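Local atomic coordinates of probable fimbrial chaperone YadV (Escherichia coli K-12, PDB entry 5GHU), a protein that probably acts as a periplasmic chaperone of the chaperone-usher pathway, assisting pilin subunits to fold for assembly into fimbriae. Residues A[33-39]-A[88-94]. Residues are numbered along the deposited sequence; the frame is centred on the assembly and turned at random.
Sequences VQSWLDT and FWFNVLE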
loop_
_atom_site.group_PDB
_atom_site.type_symbol
_atom_site.label_atom_id
_atom_site.label_comp_id
_atom_site.label_asym_id
_atom_site.label_seq_id
_atom_site.Cartn_x
_atom_site.Cartn_y
_atom_site.Cartn_z
ATOM N N VAL A 33 -1.781 17.155 -15.534
ATOM C CA VAL A 33 -1.761 16.045 -14.602
ATOM C C VAL A 33 -3.137 15.423 -14.390
ATOM O O VAL A 33 -4.095 16.106 -14.052
ATOM C CB VAL A 33 -1.219 16.534 -13.246
ATOM C CG1 VAL A 33 -1.125 15.362 -12.231
ATOM C CG2 VAL A 33 0.128 17.223 -13.477
ATOM N N GLN A 34 -3.226 14.114 -14.562
ATOM C CA GLN A 34 -4.482 13.396 -14.354
ATOM C C GLN A 34 -4.405 12.622 -13.055
ATOM O O GLN A 34 -3.373 12.008 -12.780
ATOM C CB GLN A 34 -4.760 12.407 -15.487
ATOM C CG GLN A 34 -5.048 13.049 -16.783
ATOM C CD GLN A 34 -5.531 12.028 -17.767
ATOM O OE1 GLN A 34 -4.806 11.633 -18.679
ATOM N NE2 GLN A 34 -6.775 11.625 -17.616
ATOM N N SER A 35 -5.498 12.637 -12.302
ATOM C CA SER A 35 -5.594 11.969 -11.012
ATOM C C SER A 35 -6.817 11.071 -11.057
ATOM O O SER A 35 -7.887 11.524 -11.475
ATOM C CB SER A 35 -5.743 12.980 -9.857
ATOM O OG SER A 35 -4.681 13.913 -9.863
ATOM N N TRP A 36 -6.687 9.831 -10.607
ATOM C CA TRP A 36 -7.862 8.989 -10.487
ATOM C C TRP A 36 -7.639 7.839 -9.533
ATOM O O TRP A 36 -6.489 7.516 -9.167
ATOM C CB TRP A 36 -8.282 8.455 -11.877
ATOM C CG TRP A 36 -7.389 7.326 -12.427
ATOM C CD1 TRP A 36 -7.581 5.978 -12.269
ATOM C CD2 TRP A 36 -6.193 7.462 -13.223
ATOM N NE1 TRP A 36 -6.575 5.266 -12.902
ATOM C CE2 TRP A 36 -5.726 6.153 -13.511
ATOM C CE3 TRP A 36 -5.481 8.555 -13.726
ATOM C CZ2 TRP A 36 -4.570 5.916 -14.234
ATOM C CZ3 TRP A 36 -4.343 8.314 -14.478
ATOM C CH2 TRP A 36 -3.907 6.990 -14.741
ATOM N N LEU A 37 -8.746 7.201 -9.143
ATOM C CA LEU A 37 -8.709 5.989 -8.333
ATOM C C LEU A 37 -9.137 4.775 -9.150
ATOM O O LEU A 37 -10.124 4.816 -9.911
ATOM C CB LEU A 37 -9.621 6.130 -7.118
ATOM C CG LEU A 37 -9.059 7.062 -6.036
ATOM C CD1 LEU A 37 -10.157 7.714 -5.223
ATOM C CD2 LEU A 37 -8.172 6.286 -5.140
ATOM N N ASP A 38 -8.404 3.682 -8.991
ATOM C CA ASP A 38 -8.879 2.401 -9.536
ATOM C C ASP A 38 -8.485 1.207 -8.649
ATOM O O ASP A 38 -8.082 1.396 -7.501
ATOM C CB ASP A 38 -8.397 2.227 -10.994
ATOM C CG ASP A 38 -6.883 2.138 -11.134
ATOM O OD1 ASP A 38 -6.176 1.758 -10.186
ATOM O OD2 ASP A 38 -6.388 2.439 -12.251
ATOM N N THR A 39 -8.624 -0.028 -9.152
ATOM C CA THR A 39 -8.418 -1.175 -8.274
ATOM C C THR A 39 -7.037 -1.798 -8.406
ATOM O O THR A 39 -6.713 -2.746 -7.690
ATOM C CB THR A 39 -9.467 -2.249 -8.522
ATOM O OG1 THR A 39 -9.431 -2.592 -9.900
ATOM C CG2 THR A 39 -10.855 -1.727 -8.178
ATOM N N PHE A 88 -7.490 0.489 -2.626
ATOM C CA PHE A 88 -7.551 1.060 -3.978
ATOM C C PHE A 88 -6.239 1.702 -4.313
ATOM O O PHE A 88 -5.352 1.841 -3.450
ATOM C CB PHE A 88 -8.717 2.075 -4.096
ATOM C CG PHE A 88 -10.022 1.465 -3.755
ATOM C CD1 PHE A 88 -10.459 1.395 -2.437
ATOM C CD2 PHE A 88 -10.805 0.914 -4.743
ATOM C CE1 PHE A 88 -11.651 0.769 -2.146
ATOM C CE2 PHE A 88 -12.008 0.277 -4.420
ATOM C CZ PHE A 88 -12.403 0.232 -3.094
ATOM N N TRP A 89 -6.102 2.043 -5.593
ATOM C CA TRP A 89 -4.927 2.764 -6.049
ATOM C C TRP A 89 -5.228 4.174 -6.506
ATOM O O TRP A 89 -6.081 4.391 -7.350
ATOM C CB TRP A 89 -4.266 1.976 -7.178
ATOM C CG TRP A 89 -3.654 0.763 -6.558
ATOM C CD1 TRP A 89 -4.277 -0.425 -6.260
ATOM C CD2 TRP A 89 -2.321 0.651 -6.067
ATOM N NE1 TRP A 89 -3.400 -1.272 -5.643
ATOM C CE2 TRP A 89 -2.187 -0.638 -5.519
ATOM C CE3 TRP A 89 -1.230 1.509 -6.041
ATOM C CZ2 TRP A 89 -0.993 -1.087 -4.982
ATOM C CZ3 TRP A 89 -0.055 1.063 -5.513
ATOM C CH2 TRP A 89 0.061 -0.221 -4.994
ATOM N N PHE A 90 -4.528 5.116 -5.899
ATOM C CA PHE A 90 -4.580 6.510 -6.341
ATOM C C PHE A 90 -3.485 6.745 -7.376
ATOM O O PHE A 90 -2.303 6.589 -7.069
ATOM C CB PHE A 90 -4.398 7.466 -5.134
ATOM C CG PHE A 90 -4.388 8.924 -5.531
ATOM C CD1 PHE A 90 -5.487 9.480 -6.148
ATOM C CD2 PHE A 90 -3.243 9.689 -5.413
ATOM C CE1 PHE A 90 -5.507 10.797 -6.578
ATOM C CE2 PHE A 90 -3.245 11.006 -5.832
ATOM C CZ PHE A 90 -4.382 11.558 -6.442
ATOM N N ASN A 91 -3.899 7.116 -8.590
ATOM C CA ASN A 91 -2.991 7.300 -9.716
ATOM C C ASN A 91 -2.811 8.729 -10.099
ATOM O O ASN A 91 -3.793 9.475 -10.149
ATOM C CB ASN A 91 -3.532 6.598 -10.971
ATOM C CG ASN A 91 -3.655 5.092 -10.803
ATOM O OD1 ASN A 91 -2.833 4.360 -11.313
ATOM N ND2 ASN A 91 -4.679 4.637 -10.102
ATOM N N VAL A 92 -1.574 9.071 -10.456
ATOM C CA VAL A 92 -1.199 10.357 -11.000
ATOM C C VAL A 92 -0.411 10.159 -12.279
ATOM O O VAL A 92 0.584 9.442 -12.290
ATOM C CB VAL A 92 -0.375 11.112 -9.961
ATOM C CG1 VAL A 92 0.162 12.386 -10.542
ATOM C CG2 VAL A 92 -1.271 11.336 -8.751
ATOM N N LEU A 93 -0.869 10.784 -13.354
ATOM C CA LEU A 93 -0.222 10.634 -14.665
ATOM C C LEU A 93 0.157 12.021 -15.168
ATOM O O LEU A 93 -0.704 12.869 -15.269
ATOM C CB LEU A 93 -1.188 9.902 -15.643
ATOM C CG LEU A 93 -0.817 9.615 -17.109
ATOM C CD1 LEU A 93 -0.994 10.830 -18.019
ATOM C CD2 LEU A 93 0.595 9.145 -17.165
ATOM N N GLU A 94 1.430 12.276 -15.466
ATOM C CA GLU A 94 1.817 13.627 -15.920
ATOM C C GLU A 94 2.152 13.588 -17.401
ATOM O O GLU A 94 2.571 12.575 -17.923
ATOM C CB GLU A 94 3.000 14.185 -15.100
ATOM C CG GLU A 94 4.353 13.499 -15.305
ATOM C CD GLU A 94 5.366 13.805 -14.191
ATOM O OE1 GLU A 94 4.969 13.850 -13.015
ATOM O OE2 GLU A 94 6.562 13.977 -14.481
#
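Trp-36 and Asn-91 sit side by side on adjacent antiparallel strands of the immunoglobulin-like N-terminal domain of this PapD-family chaperone, side chains on the same face of the sheet. They form a hydrogen-bonded pair, and the amide of Asn-91 lies stacked on the indole, the two planes only 1° apart. Asn-91 CB sits over the six-membered ring of Trp-36, 3.4 Å from its centroid, as a CH-pi contact. With CG set between the backbone N and the carbonyl carbon (chi1 75°), the broad indole swings over the neighbouring strand; at its edge, Trp-36 CZ3 meets Leu-93 CB at 3.7 Å. Asn-91 suits its place by having a flat amide to stack and two polar ends: OD1 accepts a bond from Arg-115 on strand 114-123, while ND2 gives a weak one to Asp-38 OD1. Asp-38 suits its own by offering a second oxygen to the indole. With alanine here instead of the tryptophan, the Asn-91 amide is likely to be set freer to turn and Asp-38 OD2 to lack its indole donor. On the other face, Val-33 CG1 packs on Val-92 CG1 in the buried interior. Trp-36 NE1 donates a hydrogen bond to Asp-38 OD2 at 2.9 Å; the oxygen lies near the indole plane, the donor above the carboxylate plane.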